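Local atomic coordinates of TipC2 (Streptococcus intermedius B196, PDB entry 6DHX), a protein that probably acts as an immunity protein, neutralising an antibacterial toxin exported by the type VII secretion system. Residues F22-Q27 with S172-K177. Numbering follows the deposited sequence.
Sequences FDEIYQ and SIYKSK
The carboxylate of Glu24 lies against the CE2 side of the Tyr174 ring, the two planes turned 52° apart. Glu24 CD approaches CE2 of Tyr174 obliquely, at 3.3 Å, while Glu24 OE2 lies in the ring plane at its edge. Glu24 CG touches the same ring atom, Tyr174 CE2, also at 3.3 Å, which puts that side of the ring against the end of the acid's chain. Both carboxylate oxygens accept hydrogen bonds, each through its syn lone pair. Ser176 OG donates to Glu24 OE1 over 2.6 Å, and the backbone N of Lys177 donates to Glu24 OE2 over 2.9 Å along a nearly straight line (167°). A hydroxyl and the next residue's amide thus fix the rotation of the carboxylate. Glu24 reaches across with CG anti to its backbone N (chi1 -170°) and its chain extended beyond. Trp170 NE1 is a second donor to Glu24 OE1, helping to satisfy this buried acid, and Ser176 OG accepts from Tyr178 N. The contact ties helix 21-32 to the chain leaving helix 151-173, against whose Leu167 and Trp170 Ile25 packs, while Phe22 and Tyr26 rest on strand 89-99.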
# COMPACT_ATOMS: atom_id res chain seq x y z
N PHE A 22 -7.20 -4.13 -7.85
CA PHE A 22 -6.57 -2.82 -7.71
C PHE A 22 -7.23 -1.80 -8.63
O PHE A 22 -7.42 -0.65 -8.23
CB PHE A 22 -5.05 -2.92 -8.00
CG PHE A 22 -4.40 -3.98 -7.13
CD1 PHE A 22 -4.24 -3.74 -5.75
CD2 PHE A 22 -4.11 -5.22 -7.64
CE1 PHE A 22 -3.75 -4.74 -4.90
CE2 PHE A 22 -3.61 -6.25 -6.78
CZ PHE A 22 -3.44 -5.99 -5.42
N ASP A 23 -7.58 -2.19 -9.86
CA ASP A 23 -8.41 -1.33 -10.71
C ASP A 23 -9.70 -0.96 -9.98
O ASP A 23 -10.22 0.15 -10.12
CB ASP A 23 -8.83 -2.02 -12.01
CG ASP A 23 -7.72 -2.13 -13.04
OD1 ASP A 23 -6.73 -1.36 -13.05
OD2 ASP A 23 -7.87 -3.03 -13.92
N GLU A 24 -10.31 -1.93 -9.32
CA GLU A 24 -11.59 -1.67 -8.68
C GLU A 24 -11.44 -0.61 -7.59
O GLU A 24 -12.21 0.37 -7.53
CB GLU A 24 -12.10 -3.02 -8.14
CG GLU A 24 -13.47 -3.06 -7.66
CD GLU A 24 -13.78 -4.48 -7.16
OE1 GLU A 24 -13.35 -4.76 -6.02
OE2 GLU A 24 -14.41 -5.26 -7.91
N ILE A 25 -10.42 -0.75 -6.75
CA ILE A 25 -10.14 0.26 -5.73
C ILE A 25 -9.82 1.62 -6.36
O ILE A 25 -10.34 2.65 -5.91
CB ILE A 25 -8.98 -0.19 -4.82
CG1 ILE A 25 -9.36 -1.46 -4.03
CG2 ILE A 25 -8.61 0.95 -3.84
CD1 ILE A 25 -8.09 -2.22 -3.38
N TYR A 26 -8.96 1.62 -7.38
CA TYR A 26 -8.57 2.88 -8.03
C TYR A 26 -9.81 3.57 -8.62
O TYR A 26 -10.05 4.77 -8.39
CB TYR A 26 -7.53 2.59 -9.12
CG TYR A 26 -7.07 3.82 -9.87
CD1 TYR A 26 -7.84 4.33 -10.93
CD2 TYR A 26 -5.86 4.46 -9.54
CE1 TYR A 26 -7.41 5.48 -11.60
CE2 TYR A 26 -5.44 5.61 -10.21
CZ TYR A 26 -6.21 6.10 -11.24
OH TYR A 26 -5.85 7.20 -11.94
N GLN A 27 -10.60 2.81 -9.39
CA GLN A 27 -11.72 3.44 -10.11
C GLN A 27 -12.82 3.87 -9.16
O GLN A 27 -13.45 4.91 -9.38
CB GLN A 27 -12.26 2.46 -11.16
CG GLN A 27 -11.19 2.26 -12.27
CD GLN A 27 -11.59 1.28 -13.36
OE1 GLN A 27 -10.73 0.53 -13.84
NE2 GLN A 27 -12.87 1.27 -13.78
N SER A 172 -15.18 -5.49 2.46
CA SER A 172 -16.23 -5.23 3.44
C SER A 172 -17.02 -3.96 3.15
O SER A 172 -18.11 -3.79 3.70
CB SER A 172 -15.64 -5.12 4.85
OG SER A 172 -15.08 -3.84 5.09
N ILE A 173 -16.48 -3.03 2.35
CA ILE A 173 -17.22 -1.80 2.03
C ILE A 173 -17.64 -1.72 0.57
O ILE A 173 -18.48 -0.86 0.24
CB ILE A 173 -16.39 -0.55 2.39
CG1 ILE A 173 -15.15 -0.49 1.49
CG2 ILE A 173 -15.99 -0.59 3.84
CD1 ILE A 173 -14.34 0.76 1.75
N TYR A 174 -17.13 -2.58 -0.30
CA TYR A 174 -17.45 -2.60 -1.72
C TYR A 174 -17.77 -4.04 -2.13
O TYR A 174 -17.04 -4.95 -1.76
CB TYR A 174 -16.26 -2.07 -2.53
CG TYR A 174 -16.58 -1.94 -3.99
CD1 TYR A 174 -17.34 -0.86 -4.44
CD2 TYR A 174 -16.15 -2.89 -4.92
CE1 TYR A 174 -17.66 -0.71 -5.75
CE2 TYR A 174 -16.48 -2.76 -6.27
CZ TYR A 174 -17.24 -1.65 -6.67
OH TYR A 174 -17.61 -1.45 -7.98
N LYS A 175 -18.83 -4.24 -2.92
CA LYS A 175 -19.16 -5.61 -3.37
C LYS A 175 -18.21 -5.99 -4.51
O LYS A 175 -18.50 -5.85 -5.70
CB LYS A 175 -20.63 -5.72 -3.76
CG LYS A 175 -21.11 -7.17 -3.72
CD LYS A 175 -22.48 -7.30 -4.37
CE LYS A 175 -22.96 -8.73 -4.40
NZ LYS A 175 -24.34 -8.74 -5.00
N SER A 176 -17.03 -6.46 -4.13
CA SER A 176 -15.96 -6.68 -5.10
C SER A 176 -16.29 -7.83 -6.05
O SER A 176 -16.93 -8.82 -5.67
CB SER A 176 -14.64 -6.99 -4.38
OG SER A 176 -13.56 -7.20 -5.30
N LYS A 177 -15.83 -7.72 -7.29
CA LYS A 177 -15.84 -8.85 -8.22
C LYS A 177 -14.58 -9.70 -8.09
O LYS A 177 -14.45 -10.73 -8.78
CB LYS A 177 -16.01 -8.33 -9.64
CG LYS A 177 -17.32 -7.58 -9.81
CD LYS A 177 -17.64 -7.31 -11.26
CE LYS A 177 -19.14 -7.01 -11.44
NZ LYS A 177 -19.44 -6.54 -12.82